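Coenzyme F420-dependent N(5),N(10)-methenyltetrahydromethanopterin reductase-related protein (Desulfurobacterium thermolithotrophum DSM 11699, PDB 6HUZ) is a bacterial [Fe]-hydrogenase paralog that binds the iron-guanylylpyridinol cofactor and uses tetrahydrofolate derivatives as substrates. Local coordinates at residues G216-E219 with Y220-S224; S270-S273 with M274-D277; T284-A287 with S288-E292. All coordinates share one frame; numbering follows the deposited sequence.

The three contacts are local and follow one another along the chain. None encloses or crosses another. Contact 1 is two successive turns within helix 207-228. Contact 2 is the tail of helix 264-271 and the turn that leads out of it, where methenyltetrahydrofolate binds. Contact 3 lies in the next helix, 282-292. Side chains tie the three together. Val223 of contact 1 packs on Met274 and Leu276 of contact 2. Glu219 of contact 1 reaches Thr284 of contact 3. Leu271 and Ile275 of contact 2 pack on Thr284, and Gln272 meets Ser288. All three contacts lie in the C-terminal helical part of the chain and touch the second subunit.

Contact 1 (G216-E219 with Y220-S224); sequences GAIE and YYKVS
The ring of Tyr221 turns an edge to Ile218 O, which lies near the ring plane with CD2 4.1 Å away. The Tyr220 ring has the hydroxyl of Ser224 on one face, where OG stands 3.0 Å above the plane and offset toward the rim. Both tyrosines hold CG anti to the backbone N (chi1 161° in each), which swings the rings away from residues 216-219. Their CB atoms stay behind, with Tyr220 CB 3.5 Å from Gly216 O.

The backbone is regular alpha-helix. Tyr220, Tyr221, Lys222 and Val223 each give their N-H to the carbonyl four residues back. One turn on, Tyr220 O takes two donors. Ser224 N and Ser224 OG reach it from opposite faces of its plane, OG at 3.0 Å. Lys222 bends back along the helix and lays CD against Ile218 CG2 at 4.0 Å. The charged ends of Glu219 and Lys222 are not in contact: OE2 and NZ are 5.3 Å apart. The Glu219 carboxylate is gripped instead by the start of helix 282-292, through Leu283 N and Thr284 OG1.

Tyr220 packs on Thr235, Gln238 and Ile239 of helix 232-262. On the dimer side, Tyr221 OH bonds Glu300 of the second subunit, and Ile218 packs on its Ile298. This buried piece of helix 207-228 thus joins helices 232-262 and 282-292 to the partner chain.

Contact 2 (S270-S273 with M274-D277); sequences SLQS and MILD. With GUE (5,10-Methenyltetrahydrofolate), chain C.
Met274 N bonds Leu271 O at 3.0 Å, a three-residue step that follows Ser273 N to Ser270 O. The donor stands above the carbonyl plane, 58° out of it. Ile275 N to Gln272 O is weak, at 3.4 Å. The chain then makes an inverse gamma turn centred on Ile275, closed by a weak bond from Leu276 N to Met274 O.

Two carbonyls ahead of that turn face methenyltetrahydrofolate. Ser270 O accepts from N2 of the ligand at 2.9 Å, and Ser273 O from its N8 at 2.8 Å. Ser270 OG is hydrogen-bonded to Val202 O of the second subunit and accepts a weak bond from ligand N2. Met274 lies over one face of the pterin. Two successive bends (chi2 -63°, chi3 -60°) fold its chain there, with CG 3.5 Å from ligand N1 and SD 3.6 Å from N8. Ile275 and Gln272 run side by side, Ile275 CD1 3.7 Å from Gln272 OE1. Gln272 NE2 is hydrogen-bonded to Lys268 O.

Gly203 and Lys17 of the second subunit also bond the ligand, so the pocket is shared between subunits. Leu271 and Ile275 pack on helix 282-292. On the helix 207-228 side, Met274 meets Leu228, and Leu276 meets Ile227 and Leu228.

Contact 3 (T284-A287 with S288-E292); sequences TVTA and SKLLE
Ser288 N donates a hydrogen bond to Thr284 O at 2.8 Å, the first of four backbone bonds that join the two segments. Lys289 N bonds Val285 O, Leu290 N bonds Thr286 O, and Leu291 N bonds Ala287 O at 2.9 Å. Every carbonyl from Thr284 to Ala287 is therefore satisfied by the N-H four residues on. The first and last donors lie nearly along the C=O axis. The middle two are tilted from the carbonyl plane, by 27° at Val285 and 22° at Thr286. Glu292 N makes weak bonds to Ser288 O and to Lys289 O.

The hydroxyls look outside the two segments for their partners. Thr284 OG1 bonds Glu219 and Gln281. Thr286 OG1 bonds Pro282 O, one turn back on the same helix. Ser288 OG meets Gln272 NE2 at 3.1 Å, a probable hydrogen bond. With chi1 of -172°, Ser288 holds OG opposite its own N, where Gln272 NE2 meets it.

Side-chain carbons of the following turn also lie against these carbonyls. Leu290 CG is 3.4 Å from Thr286 O, and Leu291 CG is 3.4 Å from Ala287 O. Beyond the helix, Thr286 and Leu290 pack on Leu283 of the second subunit, and Leu291 on its Phe214. Lys289, by contrast, is exposed in the dimer.

The arrangement is plain alpha-helix with the usual i to i+4 bonding. Helix 282-292 is one of the C-terminal helices that pack between subunits in this dimer.

Contact 1 (G216-E219 with Y220-S224)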
loop_
_atom_site.group_PDB
_atom_site.type_symbol
_atom_site.label_atom_id
_atom_site.label_comp_id
_atom_site.label_asym_id
_atom_site.label_seq_id
_atom_site.Cartn_x
_atom_site.Cartn_y
_atom_site.Cartn_z
ATOM N N GLY A 216 -3.025 8.957 -4.742
ATOM C CA GLY A 216 -1.594 9.246 -4.741
ATOM C C GLY A 216 -0.864 8.489 -5.836
ATOM O O GLY A 216 0.061 9.023 -6.446
ATOM N N ALA A 217 -1.270 7.234 -6.108
ATOM C CA ALA A 217 -0.647 6.420 -7.167
ATOM C C ALA A 217 -0.985 7.000 -8.520
ATOM O O ALA A 217 -0.148 6.962 -9.426
ATOM C CB ALA A 217 -1.137 4.986 -7.101
ATOM N N ILE A 218 -2.204 7.520 -8.680
ATOM C CA ILE A 218 -2.568 8.097 -9.975
ATOM C C ILE A 218 -1.806 9.415 -10.125
ATOM O O ILE A 218 -1.338 9.724 -11.214
ATOM C CB ILE A 218 -4.087 8.291 -10.097
ATOM C CG1 ILE A 218 -4.816 6.930 -9.959
ATOM C CG2 ILE A 218 -4.432 8.969 -11.429
ATOM C CD1 ILE A 218 -4.328 5.838 -10.913
ATOM N N GLU A 219 -1.654 10.165 -9.040
ATOM C CA GLU A 219 -0.910 11.412 -9.134
ATOM C C GLU A 219 0.538 11.106 -9.565
ATOM O O GLU A 219 1.061 11.763 -10.456
ATOM C CB GLU A 219 -0.939 12.172 -7.803
ATOM C CG GLU A 219 -0.234 13.519 -7.899
ATOM C CD GLU A 219 -0.586 14.494 -6.793
ATOM O OE1 GLU A 219 0.352 14.978 -6.121
ATOM O OE2 GLU A 219 -1.793 14.779 -6.600
ATOM N N TYR A 220 1.160 10.084 -8.970
ATOM C CA TYR A 220 2.529 9.701 -9.308
ATOM C C TYR A 220 2.588 9.183 -10.755
ATOM O O TYR A 220 3.557 9.422 -11.461
ATOM C CB TYR A 220 3.057 8.664 -8.293
ATOM C CG TYR A 220 4.243 7.907 -8.812
ATOM C CD1 TYR A 220 5.461 8.549 -9.031
ATOM C CD2 TYR A 220 4.148 6.555 -9.128
ATOM C CE1 TYR A 220 6.553 7.866 -9.553
ATOM C CE2 TYR A 220 5.235 5.864 -9.671
ATOM C CZ TYR A 220 6.433 6.526 -9.880
ATOM O OH TYR A 220 7.499 5.856 -10.425
ATOM N N TYR A 221 1.563 8.481 -11.205
ATOM C CA TYR A 221 1.540 7.994 -12.580
ATOM C C TYR A 221 1.522 9.202 -13.542
ATOM O O TYR A 221 2.242 9.204 -14.547
ATOM C CB TYR A 221 0.275 7.120 -12.795
ATOM C CG TYR A 221 -0.096 6.951 -14.242
ATOM C CD1 TYR A 221 0.455 5.936 -15.005
ATOM C CD2 TYR A 221 -0.999 7.809 -14.855
ATOM C CE1 TYR A 221 0.128 5.778 -16.344
ATOM C CE2 TYR A 221 -1.330 7.665 -16.195
ATOM C CZ TYR A 221 -0.755 6.653 -16.940
ATOM O OH TYR A 221 -1.073 6.477 -18.261
ATOM N N LYS A 222 0.691 10.231 -13.253
ATOM C CA LYS A 222 0.635 11.418 -14.149
ATOM C C LYS A 222 1.986 12.167 -14.184
ATOM O O LYS A 222 2.418 12.597 -15.252
ATOM C CB LYS A 222 -0.501 12.360 -13.725
ATOM C CG LYS A 222 -1.879 11.875 -14.183
ATOM C CD LYS A 222 -2.973 12.231 -13.198
ATOM C CE LYS A 222 -3.141 13.712 -12.989
ATOM N NZ LYS A 222 -3.474 14.021 -11.579
ATOM N N VAL A 223 2.664 12.319 -13.022
ATOM C CA VAL A 223 3.977 12.991 -12.992
ATOM C C VAL A 223 4.961 12.146 -13.802
ATOM O O VAL A 223 5.744 12.676 -14.574
ATOM C CB VAL A 223 4.505 13.168 -11.548
ATOM C CG1 VAL A 223 5.944 13.703 -11.557
ATOM C CG2 VAL A 223 3.605 14.097 -10.751
ATOM N N SER A 224 4.933 10.820 -13.625
ATOM C CA SER A 224 5.827 9.902 -14.360
ATOM C C SER A 224 5.625 9.947 -15.882
ATOM O O SER A 224 6.595 9.997 -16.629
ATOM C CB SER A 224 5.608 8.468 -13.883
ATOM O OG SER A 224 6.128 8.362 -12.572
#

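Contact 2 (S270-S273 with M274-D277)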
loop_
_atom_site.group_PDB
_atom_site.type_symbol
_atom_site.label_atom_id
_atom_site.label_comp_id
_atom_site.label_asym_id
_atom_site.label_seq_id
_atom_site.Cartn_x
_atom_site.Cartn_y
_atom_site.Cartn_z
ATOM N N SER A 270 13.598 13.398 0.616
ATOM C CA SER A 270 13.496 12.744 -0.695
ATOM C C SER A 270 12.312 13.306 -1.526
ATOM O O SER A 270 12.463 13.557 -2.726
ATOM C CB SER A 270 13.285 11.235 -0.507
ATOM O OG SER A 270 13.018 10.595 -1.748
ATOM N N LEU A 271 11.157 13.494 -0.884
ATOM C CA LEU A 271 9.930 13.985 -1.540
ATOM C C LEU A 271 10.097 15.363 -2.167
ATOM O O LEU A 271 9.436 15.663 -3.169
ATOM C CB LEU A 271 8.733 13.992 -0.556
ATOM C CG LEU A 271 7.355 14.350 -1.158
ATOM C CD1 LEU A 271 6.893 13.274 -2.143
ATOM C CD2 LEU A 271 6.272 14.538 -0.013
ATOM N N GLN A 272 10.988 16.187 -1.636
ATOM C CA GLN A 272 11.187 17.526 -2.200
ATOM C C GLN A 272 11.563 17.487 -3.690
ATOM O O GLN A 272 11.157 18.370 -4.455
ATOM C CB GLN A 272 12.278 18.296 -1.418
ATOM C CG GLN A 272 11.938 18.545 0.049
ATOM C CD GLN A 272 10.480 18.902 0.287
ATOM O OE1 GLN A 272 10.002 19.971 -0.084
ATOM N NE2 GLN A 272 9.726 18.019 0.921
ATOM N N SER A 273 12.319 16.475 -4.104
ATOM C CA SER A 273 12.776 16.367 -5.484
ATOM C C SER A 273 11.727 15.797 -6.426
ATOM O O SER A 273 11.975 15.706 -7.621
ATOM C CB SER A 273 14.073 15.583 -5.553
ATOM O OG SER A 273 15.118 16.379 -5.028
ATOM N N MET A 274 10.558 15.427 -5.904
ATOM C CA MET A 274 9.504 14.906 -6.774
ATOM C C MET A 274 8.349 15.912 -6.855
ATOM O O MET A 274 7.296 15.605 -7.427
ATOM C CB MET A 274 9.081 13.512 -6.307
ATOM C CG MET A 274 10.016 12.403 -6.792
ATOM S SD MET A 274 10.091 12.215 -8.629
ATOM C CE MET A 274 8.303 11.835 -9.006
ATOM N N ILE A 275 8.539 17.141 -6.291
ATOM C CA ILE A 275 7.531 18.204 -6.378
ATOM C C ILE A 275 7.964 18.917 -7.673
ATOM O O ILE A 275 8.732 19.885 -7.631
ATOM C CB ILE A 275 7.541 19.134 -5.137
ATOM C CG1 ILE A 275 7.128 18.351 -3.880
ATOM C CG2 ILE A 275 6.624 20.338 -5.331
ATOM C CD1 ILE A 275 7.441 19.091 -2.561
ATOM N N LEU A 276 7.516 18.394 -8.823
ATOM C CA LEU A 276 7.916 18.923 -10.139
ATOM C C LEU A 276 6.908 19.877 -10.806
ATOM O O LEU A 276 7.331 20.707 -11.606
ATOM C CB LEU A 276 8.293 17.758 -11.060
ATOM C CG LEU A 276 9.399 16.847 -10.495
ATOM C CD1 LEU A 276 9.483 15.523 -11.255
ATOM C CD2 LEU A 276 10.737 17.541 -10.495
ATOM N N ASP A 277 5.605 19.786 -10.477
ATOM C CA ASP A 277 4.581 20.693 -11.029
ATOM C C ASP A 277 3.558 20.906 -9.932
ATOM O O ASP A 277 2.578 20.157 -9.837
ATOM C CB ASP A 277 3.911 20.120 -12.296
ATOM C CG ASP A 277 2.920 21.077 -12.956
ATOM O OD1 ASP A 277 2.606 22.129 -12.350
ATOM O OD2 ASP A 277 2.461 20.775 -14.076
HETATM N N1 GUE C . 13.480 12.492 -6.531
HETATM C C2 GUE C . 13.747 11.396 -5.770
HETATM N N3 GUE C . 14.177 10.238 -6.282
HETATM C C4 GUE C . 14.399 10.051 -7.571
HETATM C C6 GUE C . 14.686 12.476 -10.502
HETATM C "C1'" GUE C . 13.951 8.238 -15.301
HETATM C "C2'" GUE C . 13.292 7.829 -14.134
HETATM C "C3'" GUE C . 13.281 8.654 -13.005
HETATM C "C4'" GUE C . 13.948 9.889 -13.015
HETATM C "C5'" GUE C . 14.629 10.276 -14.181
HETATM O O4 GUE C . 14.817 8.945 -7.977
HETATM C C4A GUE C . 14.166 11.206 -8.465
HETATM N N5 GUE C . 14.266 11.239 -9.857
HETATM C C7 GUE C . 13.609 13.470 -10.082
HETATM N N8 GUE C . 13.439 13.533 -8.633
HETATM C C8A GUE C . 13.681 12.447 -7.858
HETATM N N2 GUE C . 13.523 11.504 -4.437
HETATM C C9 GUE C . 14.377 12.135 -11.968
HETATM N N10 GUE C . 14.030 10.720 -11.870
HETATM C "C6'" GUE C . 14.620 9.457 -15.309
HETATM C C11 GUE C . 13.971 7.357 -16.532
HETATM O O11 GUE C . 13.157 6.455 -16.661
HETATM N N GUE C . 14.913 7.569 -17.458
HETATM C CA GUE C . 15.124 6.664 -18.589
HETATM C C GUE C . 16.551 6.156 -18.646
HETATM O OX1 GUE C . 17.474 6.857 -18.158
HETATM O OX2 GUE C . 16.789 5.044 -19.168
HETATM C CB GUE C . 14.708 7.307 -19.917
HETATM C CG GUE C . 14.139 8.723 -19.770
HETATM C CD GUE C . 13.861 9.394 -21.109
HETATM O OE1 GUE C . 12.760 9.993 -21.252
HETATM O OE2 GUE C . 14.740 9.340 -22.010
HETATM C C1 GUE C . 13.910 10.316 -10.662
#

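Contact 3 (T284-A287 with S288-E292)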
loop_
_atom_site.group_PDB
_atom_site.type_symbol
_atom_site.label_atom_id
_atom_site.label_comp_id
_atom_site.label_asym_id
_atom_site.label_seq_id
_atom_site.Cartn_x
_atom_site.Cartn_y
_atom_site.Cartn_z
ATOM N N THR A 284 0.820 15.510 -3.416
ATOM C CA THR A 284 2.245 15.541 -3.024
ATOM C C THR A 284 2.483 16.759 -2.140
ATOM O O THR A 284 3.038 16.683 -1.024
ATOM C CB THR A 284 3.159 15.652 -4.263
ATOM O OG1 THR A 284 2.842 14.648 -5.222
ATOM C CG2 THR A 284 4.637 15.545 -3.900
ATOM N N VAL A 285 2.016 17.901 -2.636
ATOM C CA VAL A 285 2.178 19.144 -1.889
ATOM C C VAL A 285 1.482 19.086 -0.521
ATOM O O VAL A 285 2.053 19.518 0.486
ATOM C CB VAL A 285 1.666 20.294 -2.769
ATOM C CG1 VAL A 285 1.250 21.470 -1.925
ATOM C CG2 VAL A 285 2.727 20.699 -3.791
ATOM N N THR A 286 0.261 18.551 -0.480
ATOM C CA THR A 286 -0.470 18.452 0.772
ATOM C C THR A 286 0.257 17.495 1.714
ATOM O O THR A 286 0.359 17.771 2.903
ATOM C CB THR A 286 -1.925 18.016 0.513
ATOM O OG1 THR A 286 -2.574 19.042 -0.229
ATOM C CG2 THR A 286 -2.724 17.822 1.795
ATOM N N ALA A 287 0.735 16.355 1.203
ATOM C CA ALA A 287 1.438 15.386 2.040
ATOM C C ALA A 287 2.739 15.967 2.563
ATOM O O ALA A 287 3.064 15.799 3.736
ATOM C CB ALA A 287 1.702 14.102 1.251
ATOM N N SER A 288 3.475 16.673 1.708
ATOM C CA SER A 288 4.725 17.285 2.125
ATOM C C SER A 288 4.456 18.215 3.293
ATOM O O SER A 288 5.182 18.177 4.278
ATOM C CB SER A 288 5.340 18.077 0.981
ATOM O OG SER A 288 6.646 18.519 1.316
ATOM N N LYS A 289 3.401 19.046 3.192
ATOM C CA LYS A 289 3.065 19.986 4.269
ATOM C C LYS A 289 2.788 19.223 5.571
ATOM O O LYS A 289 3.272 19.607 6.632
ATOM C CB LYS A 289 1.876 20.881 3.848
ATOM C CG LYS A 289 1.433 21.887 4.897
ATOM C CD LYS A 289 2.448 22.985 5.146
ATOM C CE LYS A 289 2.026 23.843 6.311
ATOM N NZ LYS A 289 2.629 25.197 6.259
ATOM N N LEU A 290 2.046 18.127 5.489
ATOM C CA LEU A 290 1.735 17.329 6.672
ATOM C C LEU A 290 2.975 16.724 7.320
ATOM O O LEU A 290 3.052 16.695 8.551
ATOM C CB LEU A 290 0.753 16.209 6.324
ATOM C CG LEU A 290 -0.641 16.674 6.001
ATOM C CD1 LEU A 290 -1.460 15.531 5.432
ATOM C CD2 LEU A 290 -1.322 17.294 7.241
ATOM N N LEU A 291 3.946 16.245 6.512
ATOM C CA LEU A 291 5.153 15.634 7.068
ATOM C C LEU A 291 5.938 16.632 7.897
ATOM O O LEU A 291 6.631 16.219 8.819
ATOM C CB LEU A 291 6.065 15.069 5.971
ATOM C CG LEU A 291 5.485 13.887 5.192
ATOM C CD1 LEU A 291 6.445 13.460 4.090
ATOM C CD2 LEU A 291 5.170 12.724 6.095
ATOM N N GLU A 292 5.838 17.935 7.576
ATOM C CA GLU A 292 6.562 18.979 8.305
ATOM C C GLU A 292 6.205 19.074 9.789
ATOM O O GLU A 292 7.078 19.381 10.601
ATOM C CB GLU A 292 6.334 20.356 7.646
ATOM C CG GLU A 292 6.907 20.464 6.238
ATOM C CD GLU A 292 6.714 21.810 5.560
ATOM O OE1 GLU A 292 7.246 21.987 4.440
ATOM O OE2 GLU A 292 6.037 22.687 6.145
#